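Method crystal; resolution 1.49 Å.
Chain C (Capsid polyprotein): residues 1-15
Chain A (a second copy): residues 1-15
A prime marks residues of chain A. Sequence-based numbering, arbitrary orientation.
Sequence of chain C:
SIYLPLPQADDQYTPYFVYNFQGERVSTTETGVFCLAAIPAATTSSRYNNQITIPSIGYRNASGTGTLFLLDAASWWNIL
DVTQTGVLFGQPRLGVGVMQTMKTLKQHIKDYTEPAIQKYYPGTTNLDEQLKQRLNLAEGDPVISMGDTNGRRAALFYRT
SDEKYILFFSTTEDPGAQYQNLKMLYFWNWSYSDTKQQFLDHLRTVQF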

# COMPACT_ATOMS: atom_id res chain seq x y z
N SER C 1 -0.80 25.52 1.34
CA SER C 1 -1.94 25.70 0.45
C SER C 1 -2.49 24.34 0.02
O SER C 1 -3.35 23.78 0.69
CB SER C 1 -1.53 26.51 -0.77
OG SER C 1 -0.53 25.83 -1.50
N ILE C 2 -1.99 23.81 -1.09
CA ILE C 2 -2.41 22.49 -1.52
C ILE C 2 -1.79 21.44 -0.61
O ILE C 2 -0.74 21.68 -0.03
CB ILE C 2 -2.01 22.17 -2.98
CG1 ILE C 2 -0.49 22.07 -3.11
CG2 ILE C 2 -2.58 23.19 -3.92
CD1 ILE C 2 -0.01 21.72 -4.52
N TYR C 3 -2.46 20.30 -0.47
CA TYR C 3 -1.87 19.17 0.25
C TYR C 3 -1.66 17.97 -0.68
O TYR C 3 -1.01 17.01 -0.32
CB TYR C 3 -2.66 18.79 1.50
CG TYR C 3 -4.06 18.32 1.23
CD1 TYR C 3 -4.33 16.98 1.03
CD2 TYR C 3 -5.10 19.21 1.18
CE1 TYR C 3 -5.60 16.54 0.78
CE2 TYR C 3 -6.37 18.78 0.93
CZ TYR C 3 -6.61 17.45 0.72
OH TYR C 3 -7.88 17.02 0.46
N LEU C 4 -2.21 18.07 -1.89
CA LEU C 4 -2.01 17.05 -2.93
C LEU C 4 -1.30 17.69 -4.12
O LEU C 4 -1.70 18.74 -4.56
CB LEU C 4 -3.35 16.47 -3.38
CG LEU C 4 -4.15 15.65 -2.36
CD1 LEU C 4 -5.43 15.17 -3.00
CD2 LEU C 4 -3.33 14.46 -1.86
N PRO C 5 -0.25 17.06 -4.63
CA PRO C 5 0.27 15.77 -4.16
C PRO C 5 0.93 15.84 -2.78
O PRO C 5 1.54 16.84 -2.43
CB PRO C 5 1.31 15.39 -5.22
CG PRO C 5 1.27 16.42 -6.27
CD PRO C 5 0.50 17.59 -5.78
N LEU C 6 0.85 14.74 -2.04
CA LEU C 6 1.29 14.71 -0.65
C LEU C 6 2.75 15.06 -0.43
O LEU C 6 3.06 15.68 0.56
CB LEU C 6 0.96 13.37 0.02
CG LEU C 6 -0.40 13.20 0.69
CD1 LEU C 6 -0.40 11.87 1.43
CD2 LEU C 6 -0.68 14.34 1.65
N PRO C 7 3.65 14.69 -1.34
CA PRO C 7 5.06 15.02 -1.14
C PRO C 7 5.24 16.54 -1.08
O PRO C 7 6.19 17.00 -0.48
CB PRO C 7 5.73 14.44 -2.38
CG PRO C 7 4.87 13.26 -2.72
CD PRO C 7 3.47 13.76 -2.47
N GLN C 8 4.33 17.28 -1.69
CA GLN C 8 4.43 18.74 -1.72
C GLN C 8 3.69 19.43 -0.58
O GLN C 8 3.79 20.63 -0.41
CB GLN C 8 3.94 19.28 -3.07
CG GLN C 8 4.61 18.58 -4.25
CD GLN C 8 4.24 19.15 -5.60
OE1 GLN C 8 3.77 20.27 -5.71
NE2 GLN C 8 4.44 18.36 -6.64
N ALA C 9 2.97 18.66 0.21
CA ALA C 9 2.17 19.24 1.28
C ALA C 9 3.03 19.90 2.34
O ALA C 9 4.11 19.44 2.65
CB ALA C 9 1.28 18.18 1.91
N ASP C 10 2.52 21.00 2.90
CA ASP C 10 3.20 21.70 3.97
C ASP C 10 3.12 20.87 5.26
O ASP C 10 2.22 20.06 5.43
CB ASP C 10 2.57 23.07 4.22
CG ASP C 10 2.86 24.07 3.11
OD1 ASP C 10 3.73 23.83 2.26
OD2 ASP C 10 2.18 25.10 3.10
N ASP C 11 4.07 21.08 6.15
CA ASP C 11 4.13 20.32 7.39
C ASP C 11 2.92 20.63 8.25
O ASP C 11 2.38 21.73 8.19
CB ASP C 11 5.43 20.62 8.14
CG ASP C 11 5.89 19.46 9.02
OD1 ASP C 11 5.11 18.50 9.19
OD2 ASP C 11 7.03 19.50 9.50
N GLN C 12 2.47 19.65 9.01
CA GLN C 12 1.37 19.81 9.93
C GLN C 12 1.71 19.12 11.24
O GLN C 12 2.35 18.10 11.24
CB GLN C 12 0.11 19.17 9.36
CG GLN C 12 -1.09 19.29 10.26
CD GLN C 12 -2.15 18.25 9.98
OE1 GLN C 12 -2.70 18.19 8.90
NE2 GLN C 12 -2.47 17.46 10.99
N TYR C 13 1.27 19.70 12.35
CA TYR C 13 1.45 19.05 13.64
C TYR C 13 0.60 17.79 13.68
O TYR C 13 -0.58 17.82 13.34
CB TYR C 13 1.04 20.00 14.78
CG TYR C 13 0.84 19.37 16.16
CD1 TYR C 13 1.92 19.05 16.97
CD2 TYR C 13 -0.43 19.14 16.67
CE1 TYR C 13 1.74 18.50 18.23
CE2 TYR C 13 -0.62 18.58 17.92
CZ TYR C 13 0.47 18.27 18.69
OH TYR C 13 0.28 17.71 19.94
N THR C 14 1.20 16.68 14.11
CA THR C 14 0.45 15.47 14.40
C THR C 14 0.82 15.15 15.84
O THR C 14 1.97 15.26 16.20
CB THR C 14 0.76 14.31 13.45
OG1 THR C 14 2.16 14.03 13.47
CG2 THR C 14 0.35 14.66 12.03
N PRO C 15 -0.16 14.80 16.66
CA PRO C 15 0.05 14.64 18.11
C PRO C 15 0.96 13.50 18.59
O PRO C 15 1.68 13.67 19.57
CB PRO C 15 -1.37 14.48 18.66
CG PRO C 15 -2.15 13.93 17.55
CD PRO C 15 -1.54 14.46 16.28
N SER A 1 -5.55 23.89 5.65
CA SER A 1 -4.24 23.88 6.29
C SER A 1 -4.04 22.55 7.03
O SER A 1 -2.92 22.04 7.09
CB SER A 1 -4.10 25.10 7.21
OG SER A 1 -3.25 24.85 8.31
N ILE A 2 -5.12 22.00 7.56
CA ILE A 2 -5.07 20.72 8.26
C ILE A 2 -5.63 19.63 7.34
O ILE A 2 -6.79 19.65 6.99
CB ILE A 2 -5.91 20.77 9.55
CG1 ILE A 2 -5.39 21.88 10.48
CG2 ILE A 2 -5.88 19.43 10.27
CD1 ILE A 2 -3.97 21.68 10.91
N TYR A 3 -4.76 18.71 6.93
CA TYR A 3 -5.16 17.64 6.03
C TYR A 3 -4.99 16.21 6.59
O TYR A 3 -5.34 15.27 5.94
CB TYR A 3 -4.41 17.78 4.70
CG TYR A 3 -2.91 17.76 4.88
CD1 TYR A 3 -2.19 16.59 4.71
CD2 TYR A 3 -2.22 18.90 5.24
CE1 TYR A 3 -0.83 16.56 4.88
CE2 TYR A 3 -0.87 18.87 5.41
CZ TYR A 3 -0.18 17.70 5.23
OH TYR A 3 1.18 17.68 5.41
N LEU A 4 -4.44 16.09 7.80
CA LEU A 4 -4.27 14.78 8.45
C LEU A 4 -5.07 14.71 9.74
O LEU A 4 -5.07 15.65 10.49
CB LEU A 4 -2.80 14.52 8.78
CG LEU A 4 -1.81 14.48 7.63
CD1 LEU A 4 -0.42 14.19 8.17
CD2 LEU A 4 -2.20 13.42 6.62
N PRO A 5 -5.75 13.59 9.99
CA PRO A 5 -5.79 12.42 9.10
C PRO A 5 -6.51 12.73 7.81
O PRO A 5 -7.45 13.49 7.79
CB PRO A 5 -6.60 11.39 9.91
CG PRO A 5 -6.49 11.82 11.31
CD PRO A 5 -6.40 13.32 11.28
N LEU A 6 -6.11 12.06 6.74
CA LEU A 6 -6.59 12.35 5.41
C LEU A 6 -8.11 12.26 5.23
O LEU A 6 -8.66 13.01 4.47
CB LEU A 6 -5.90 11.48 4.36
CG LEU A 6 -4.68 11.99 3.59
CD1 LEU A 6 -4.37 11.05 2.44
CD2 LEU A 6 -4.88 13.41 3.08
N PRO A 7 -8.78 11.35 5.93
CA PRO A 7 -10.22 11.22 5.71
C PRO A 7 -10.94 12.53 6.01
O PRO A 7 -11.99 12.80 5.43
CB PRO A 7 -10.62 10.12 6.69
CG PRO A 7 -9.41 9.27 6.79
CD PRO A 7 -8.25 10.25 6.76
N GLN A 8 -10.38 13.31 6.92
CA GLN A 8 -11.00 14.56 7.33
C GLN A 8 -10.68 15.78 6.48
O GLN A 8 -11.34 16.79 6.60
CB GLN A 8 -10.62 14.86 8.78
CG GLN A 8 -11.10 13.80 9.73
CD GLN A 8 -10.81 14.13 11.17
OE1 GLN A 8 -9.81 14.76 11.48
NE2 GLN A 8 -11.67 13.69 12.06
N ALA A 9 -9.70 15.68 5.61
CA ALA A 9 -9.26 16.84 4.85
C ALA A 9 -10.34 17.44 3.97
O ALA A 9 -11.17 16.74 3.41
CB ALA A 9 -8.06 16.48 4.00
N ASP A 10 -10.30 18.76 3.85
CA ASP A 10 -11.20 19.47 2.96
C ASP A 10 -10.80 19.12 1.53
O ASP A 10 -9.65 18.87 1.25
CB ASP A 10 -11.07 20.99 3.13
CG ASP A 10 -11.77 21.51 4.38
OD1 ASP A 10 -12.81 20.99 4.77
OD2 ASP A 10 -11.26 22.48 4.96
N ASP A 11 -11.77 19.12 0.63
CA ASP A 11 -11.54 18.77 -0.75
C ASP A 11 -10.57 19.77 -1.35
O ASP A 11 -10.51 20.92 -0.93
CB ASP A 11 -12.88 18.85 -1.51
CG ASP A 11 -12.90 18.03 -2.78
OD1 ASP A 11 -11.89 17.43 -3.15
OD2 ASP A 11 -13.97 17.97 -3.39
N GLN A 12 -9.80 19.32 -2.32
CA GLN A 12 -8.88 20.18 -3.05
C GLN A 12 -9.06 19.88 -4.52
O GLN A 12 -9.26 18.75 -4.89
CB GLN A 12 -7.43 19.88 -2.66
CG GLN A 12 -6.40 20.75 -3.37
CD GLN A 12 -5.02 20.15 -3.34
OE1 GLN A 12 -4.43 19.97 -2.29
NE2 GLN A 12 -4.49 19.84 -4.51
N TYR A 13 -8.98 20.91 -5.35
CA TYR A 13 -9.01 20.69 -6.77
C TYR A 13 -7.77 19.91 -7.18
O TYR A 13 -6.67 20.26 -6.80
CB TYR A 13 -9.03 22.03 -7.51
CG TYR A 13 -8.88 21.90 -9.01
CD1 TYR A 13 -9.97 21.66 -9.82
CD2 TYR A 13 -7.64 22.00 -9.62
CE1 TYR A 13 -9.83 21.53 -11.18
CE2 TYR A 13 -7.50 21.88 -10.97
CZ TYR A 13 -8.59 21.64 -11.75
OH TYR A 13 -8.44 21.51 -13.11
N THR A 14 -7.96 18.85 -7.94
CA THR A 14 -6.84 18.14 -8.55
C THR A 14 -7.08 18.21 -10.05
O THR A 14 -8.20 18.06 -10.50
CB THR A 14 -6.67 16.69 -8.05
OG1 THR A 14 -7.85 15.94 -8.32
CG2 THR A 14 -6.38 16.68 -6.56
N PRO A 15 -6.04 18.52 -10.81
CA PRO A 15 -6.17 18.80 -12.24
C PRO A 15 -6.64 17.67 -13.15
O PRO A 15 -7.41 17.90 -14.07
CB PRO A 15 -4.78 19.31 -12.64
CG PRO A 15 -3.86 18.78 -11.63
CD PRO A 15 -4.64 18.57 -10.36

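Which polar bonds link the two stretches? The amide of Gln12′ reads the backbone of the opposing chain. Gln12′ OE1 accepts two hydrogen bonds, from Tyr3 N at 2.7 Å and from Leu4 N at 2.9 Å, while Gln12′ NE2 donates to Leu4 O at 3.0 Å, so one side chain satisfies three backbone groups. Gln12 repeats this in the other direction: its OE1 lies 2.9 Å from both Tyr3′ N and Leu4′ N, and its NE2 is 3.2 Å from Leu4′ O. Each amide is also steadied within its own chain, NE2 donating to Tyr13 O or Tyr13′ O.

Where do the tyrosine hydroxyls go? Each reaches across to a backbone carbonyl: Tyr3 OH donates to Asp10′ O at 2.7 Å, and Tyr3′ OH to Asp10 O at 2.6 Å. These short bonds keep the polar tip of a buried ring paired.

How do the rings themselves meet? The Tyr3 and Tyr3′ rings are nearly parallel, 6° apart, but slid so that they barely overlap, with centroids 5.6 Å apart. Tyr3 CB lies over a face of the Tyr3′ ring, 3.9 Å from its centroid, and Tyr3′ CB lies likewise 3.9 Å from the Tyr3 centroid, both CH-pi contacts. The partner glutamine OE1 lies over each ring's opposite face.

What fills the space around the two tyrosines, and how are the backbones arranged? Leu6 CD2 packs 3.9 Å from Tyr3′ CE1, Leu6 CD1 meets Leu6′ CD1 at 4.2 Å, and Ala9 CB sits 3.7 Å from Tyr3′ CZ. Both backbones are loop or turn except for a 3-10 segment, residues 6-8. Tyr3 CA and Tyr3′ CA are 6.8 Å apart, while Ile2 lies near Gln12′ and Leu4 near Thr14′, with both pairings repeated in reverse. The nearly symmetric contact buries 770 Å², both sides summed.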